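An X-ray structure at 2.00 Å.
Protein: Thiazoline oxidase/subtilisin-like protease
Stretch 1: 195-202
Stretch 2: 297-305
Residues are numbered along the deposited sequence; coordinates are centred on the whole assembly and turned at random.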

ATOM      1  N   CYS A 195      10.130   1.606 -15.244  1.00 29.77           N
ATOM      2  CA  CYS A 195       8.883   0.970 -14.815  1.00 29.96           C
ATOM      3  C   CYS A 195       7.775   1.259 -15.837  1.00 30.25           C
ATOM      4  O   CYS A 195       7.150   0.337 -16.357  1.00 27.93           O
ATOM      5  N   GLN A 196       7.568   2.538 -16.129  1.00 32.91           N
ATOM      6  CA  GLN A 196       6.549   2.966 -17.097  1.00 36.49           C
ATOM      7  C   GLN A 196       6.777   2.330 -18.470  1.00 36.36           C
ATOM      8  O   GLN A 196       5.839   1.850 -19.101  1.00 35.04           O
ATOM      9  N   ASP A 197       8.034   2.288 -18.905  1.00 37.95           N
ATOM     10  CA  ASP A 197       8.383   1.693 -20.196  1.00 38.46           C
ATOM     11  C   ASP A 197       8.170   0.190 -20.231  1.00 38.27           C
ATOM     12  O   ASP A 197       8.092  -0.401 -21.315  1.00 38.20           O
ATOM     13  N   ASN A 198       8.082  -0.434 -19.056  1.00 34.59           N
ATOM     14  CA  ASN A 198       7.932  -1.878 -18.991  1.00 33.21           C
ATOM     15  C   ASN A 198       6.627  -2.367 -18.411  1.00 33.13           C
ATOM     16  O   ASN A 198       6.550  -3.497 -17.917  1.00 34.03           O
ATOM     17  N   ASN A 199       5.608  -1.515 -18.450  1.00 31.73           N
ATOM     18  CA  ASN A 199       4.259  -1.926 -18.055  1.00 32.64           C
ATOM     19  C   ASN A 199       4.136  -2.237 -16.542  1.00 30.64           C
ATOM     20  O   ASN A 199       3.403  -3.125 -16.139  1.00 31.81           O
ATOM     21  N   VAL A 200       4.863  -1.489 -15.718  1.00 29.94           N
ATOM     22  CA  VAL A 200       4.844  -1.675 -14.263  1.00 27.82           C
ATOM     23  C   VAL A 200       4.390  -0.385 -13.605  1.00 26.88           C
ATOM     24  O   VAL A 200       4.982   0.675 -13.825  1.00 25.98           O
ATOM     25  N   LEU A 201       3.335  -0.487 -12.799  1.00 26.23           N
ATOM     26  CA  LEU A 201       2.780   0.669 -12.086  1.00 24.77           C
ATOM     27  C   LEU A 201       3.557   0.959 -10.794  1.00 25.71           C
ATOM     28  O   LEU A 201       3.774   0.054  -9.988  1.00 26.30           O
ATOM     29  N   ILE A 202       3.920   2.226 -10.601  1.00 25.18           N
ATOM     30  CA  ILE A 202       4.504   2.730  -9.374  1.00 28.82           C
ATOM     31  C   ILE A 202       3.429   3.478  -8.597  1.00 28.03           C
ATOM     32  O   ILE A 202       2.775   4.374  -9.143  1.00 26.76           O
ATOM     33  N   PRO A 297      -4.299  -9.271 -21.434  1.00 55.70           N
ATOM     34  CA  PRO A 297      -3.001  -8.989 -20.829  1.00 49.64           C
ATOM     35  C   PRO A 297      -3.092  -7.870 -19.787  1.00 44.49           C
ATOM     36  O   PRO A 297      -3.945  -6.976 -19.895  1.00 40.47           O
ATOM     37  N   VAL A 298      -2.223  -7.935 -18.781  1.00 41.38           N
ATOM     38  CA  VAL A 298      -2.105  -6.874 -17.783  1.00 39.93           C
ATOM     39  C   VAL A 298      -1.682  -5.594 -18.488  1.00 35.82           C
ATOM     40  O   VAL A 298      -0.740  -5.590 -19.267  1.00 36.15           O
ATOM     41  N   ASP A 299      -2.398  -4.512 -18.229  1.00 34.06           N
ATOM     42  CA  ASP A 299      -2.060  -3.229 -18.822  1.00 32.55           C
ATOM     43  C   ASP A 299      -2.099  -2.167 -17.732  1.00 31.30           C
ATOM     44  O   ASP A 299      -3.166  -1.668 -17.367  1.00 29.13           O
ATOM     45  N   ALA A 300      -0.914  -1.836 -17.219  1.00 31.82           N
ATOM     46  CA  ALA A 300      -0.754  -0.972 -16.047  1.00 31.74           C
ATOM     47  C   ALA A 300      -1.143   0.470 -16.324  1.00 30.20           C
ATOM     48  O   ALA A 300      -1.766   1.122 -15.484  1.00 29.10           O
ATOM     49  N   GLU A 301      -0.772   0.965 -17.500  1.00 31.04           N
ATOM     50  CA  GLU A 301      -1.126   2.315 -17.911  1.00 33.77           C
ATOM     51  C   GLU A 301      -2.642   2.460 -18.125  1.00 30.63           C
ATOM     52  O   GLU A 301      -3.212   3.513 -17.826  1.00 28.77           O
ATOM     53  N   ALA A 302      -3.296   1.409 -18.609  1.00 28.88           N
ATOM     54  CA  ALA A 302      -4.762   1.472 -18.777  1.00 30.46           C
ATOM     55  C   ALA A 302      -5.419   1.603 -17.397  1.00 29.77           C
ATOM     56  O   ALA A 302      -6.313   2.436 -17.205  1.00 28.87           O
ATOM     57  N   VAL A 303      -4.937   0.817 -16.428  1.00 28.20           N
ATOM     58  CA  VAL A 303      -5.472   0.884 -15.071  1.00 27.04           C
ATOM     59  C   VAL A 303      -5.253   2.274 -14.502  1.00 25.14           C
ATOM     60  O   VAL A 303      -6.191   2.904 -14.018  1.00 25.16           O
ATOM     61  N   ARG A 304      -4.023   2.771 -14.608  1.00 25.24           N
ATOM     62  CA  ARG A 304      -3.679   4.089 -14.076  1.00 26.42           C
ATOM     63  C   ARG A 304      -4.545   5.193 -14.684  1.00 27.40           C
ATOM     64  O   ARG A 304      -5.081   6.036 -13.964  1.00 26.34           O
ATOM     65  N   THR A 305      -4.678   5.194 -16.005  1.00 27.76           N
ATOM     66  CA  THR A 305      -5.400   6.286 -16.671  1.00 29.02           C
ATOM     67  C   THR A 305      -6.906   6.185 -16.409  1.00 27.71           C
ATOM     68  O   THR A 305      -7.563   7.203 -16.204  1.00 28.28           O
TER

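The polar heart of this contact is the side chain of Asn-199, which sits in the loop between a helix and a strand and reaches the start of the helix in the second stretch. Its CA-to-CB bond points sideways, but with chi1 at t (-171°) and chi2 at 37° the carboxamide comes within bonding range of the neighbouring backbone. There it uses both of its functions. Ala-300 N donates to Asn-199 OD1 at 2.8 Å, with an almost straight N-H...O angle of 171°, while Asn-199 ND2 donates to Val-298 O at 2.9 Å. An amide suits this place because it carries an acceptor and a donor side by side, matching a backbone N-H and a carbonyl two residues apart. The backbone of Asn-199 has phi/psi of 68/35, a left-handed conformation that asparagine tolerates better than most residues.

One water extends this polar network. It donates to Asn-199 OD1 at a short 2.4 Å and accepts from Glu-301 N at 3.0 Å, so the amide oxygen serves Ala-300 directly and Glu-301 through the water. The next free N-H of the helix is met from within its own stretch: Asp-299, at the N-cap with chi1 t, points its CA-to-CB bond away from the first stretch, and its OD1 accepts from Ala-302 N at 3.1 Å. A short carboxylate is well suited to such capping, since first-turn amides have no preceding helical carbonyls to bond.

Apolar packing lies alongside. Ala-300 and Leu-201 both point toward the opposing stretch, and Leu-201 CB meets Ala-300 CB at 4.1 Å. The methyl of alanine allows close approach to the backbone as well, with Ala-300 CB 3.8 Å from Leu-201 N. Leu-201, buried and in the t, p rotamer, extends farther along the helix, where its CD1 lies 3.8 Å from Arg-304 CD, an aliphatic part of that long side chain. Val-298, chi1 t, also points inward; its CG1 comes 4.4 Å from Asn-199 ND2. Val-200, by contrast, points away, as alternation along an extended backbone would suggest.

A charged pair lies within the second stretch. Arg-304 NH2 forms a salt bridge with Glu-301 OE2 at 2.9 Å, and Arg-304 NE adds a bond to Glu-301 OE1 at 3.2 Å, a pairing of residues three apart on the helix. The p value of chi3 in Arg-304 helps bend its chain toward this partner. Gln-196, extended in t, t, only approaches the pair, its NE2 remaining 4.4 Å from Glu-301 OE1.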

ATOM      1  CB  CYS A 195       8.469   1.448 -13.420  1.00 29.32           C
ATOM      2  SG  CYS A 195       9.546   0.859 -12.086  1.00 28.99           S
ATOM      3  CB  GLN A 196       6.506   4.494 -17.201  1.00 39.12           C
ATOM      4  CG  GLN A 196       5.353   5.025 -18.061  1.00 44.58           C
ATOM      5  CD  GLN A 196       5.290   6.545 -18.122  1.00 47.55           C
ATOM      6  OE1 GLN A 196       5.987   7.244 -17.379  1.00 51.08           O
ATOM      7  NE2 GLN A 196       4.448   7.066 -19.012  1.00 49.79           N
ATOM      8  CB  ASP A 197       9.835   2.001 -20.568  1.00 40.85           C
ATOM      9  CG  ASP A 197      10.045   3.444 -20.953  1.00 42.80           C
ATOM     10  OD1 ASP A 197       9.082   4.092 -21.409  1.00 46.33           O
ATOM     11  OD2 ASP A 197      11.176   3.938 -20.785  1.00 46.47           O
ATOM     12  CB  ASN A 198       9.102  -2.493 -18.239  1.00 36.43           C
ATOM     13  CG  ASN A 198      10.335  -2.582 -19.100  1.00 37.20           C
ATOM     14  OD1 ASN A 198      10.464  -3.495 -19.906  1.00 41.02           O
ATOM     15  ND2 ASN A 198      11.235  -1.625 -18.952  1.00 37.21           N
ATOM     16  CB  ASN A 199       3.802  -3.115 -18.929  1.00 34.05           C
ATOM     17  CG  ASN A 199       2.332  -3.465 -18.735  1.00 35.73           C
ATOM     18  OD1 ASN A 199       1.489  -2.581 -18.547  1.00 36.42           O
ATOM     19  ND2 ASN A 199       2.024  -4.757 -18.769  1.00 31.97           N
ATOM     20  CB  VAL A 200       6.234  -2.089 -13.711  1.00 26.72           C
ATOM     21  CG1 VAL A 200       6.186  -2.271 -12.183  1.00 24.90           C
ATOM     22  CG2 VAL A 200       6.697  -3.363 -14.399  1.00 24.78           C
ATOM     23  CB  LEU A 201       1.300   0.403 -11.736  1.00 23.31           C
ATOM     24  CG  LEU A 201       0.513   1.500 -11.005  1.00 24.82           C
ATOM     25  CD1 LEU A 201       0.399   2.775 -11.848  1.00 23.85           C
ATOM     26  CD2 LEU A 201      -0.868   0.982 -10.614  1.00 24.53           C
ATOM     27  CB  ILE A 202       5.674   3.712  -9.657  1.00 30.70           C
ATOM     28  CG1 ILE A 202       6.837   3.012 -10.362  1.00 30.41           C
ATOM     29  CG2 ILE A 202       6.131   4.406  -8.376  1.00 32.08           C
ATOM     30  CD1 ILE A 202       7.660   2.111  -9.465  1.00 34.69           C
ATOM     31  CB  PRO A 297      -2.147  -8.551 -22.023  1.00 50.82           C
ATOM     32  CG  PRO A 297      -3.120  -7.954 -22.984  1.00 51.91           C
ATOM     33  CD  PRO A 297      -4.434  -8.656 -22.773  1.00 53.62           C
ATOM     34  CB  VAL A 298      -1.084  -7.238 -16.681  1.00 42.67           C
ATOM     35  CG1 VAL A 298      -0.893  -6.082 -15.711  1.00 43.46           C
ATOM     36  CG2 VAL A 298      -1.537  -8.486 -15.945  1.00 43.07           C
ATOM     37  CB  ASP A 299      -3.034  -2.911 -19.965  1.00 34.30           C
ATOM     38  CG  ASP A 299      -2.637  -1.686 -20.761  1.00 34.53           C
ATOM     39  OD1 ASP A 299      -1.904  -0.815 -20.247  1.00 33.62           O
ATOM     40  OD2 ASP A 299      -3.093  -1.585 -21.915  1.00 38.46           O
ATOM     41  CB  ALA A 300       0.682  -1.043 -15.522  1.00 33.36           C
ATOM     42  CB  GLU A 301      -0.327   2.743 -19.154  1.00 37.17           C
ATOM     43  CG  GLU A 301      -0.483   4.209 -19.558  1.00 42.39           C
ATOM     44  CD  GLU A 301       0.083   5.216 -18.550  1.00 47.00           C
ATOM     45  OE1 GLU A 301       0.882   4.846 -17.653  1.00 48.69           O
ATOM     46  OE2 GLU A 301      -0.284   6.406 -18.655  1.00 51.87           O
ATOM     47  CB  ALA A 302      -5.290   0.257 -19.533  1.00 29.45           C
ATOM     48  CB  VAL A 303      -4.891  -0.203 -14.128  1.00 26.93           C
ATOM     49  CG1 VAL A 303      -5.326   0.061 -12.684  1.00 26.81           C
ATOM     50  CG2 VAL A 303      -5.359  -1.581 -14.562  1.00 26.07           C
ATOM     51  CB  ARG A 304      -2.184   4.395 -14.299  1.00 27.25           C
ATOM     52  CG  ARG A 304      -1.666   5.607 -13.530  1.00 30.43           C
ATOM     53  CD  ARG A 304      -0.207   5.917 -13.875  1.00 32.42           C
ATOM     54  NE  ARG A 304      -0.142   6.603 -15.158  1.00 35.11           N
ATOM     55  CZ  ARG A 304      -0.121   7.926 -15.317  1.00 37.58           C
ATOM     56  NH1 ARG A 304      -0.120   8.743 -14.268  1.00 38.74           N
ATOM     57  NH2 ARG A 304      -0.099   8.429 -16.542  1.00 39.61           N
ATOM     58  CB  THR A 305      -5.106   6.339 -18.195  1.00 31.52           C
ATOM     59  OG1 THR A 305      -5.241   5.031 -18.756  1.00 35.69           O
ATOM     60  CG2 THR A 305      -3.698   6.823 -18.444  1.00 32.63           C
TER
HETATM   61  O   HOH W   1       1.438  -0.253 -19.140  1.00 39.43           O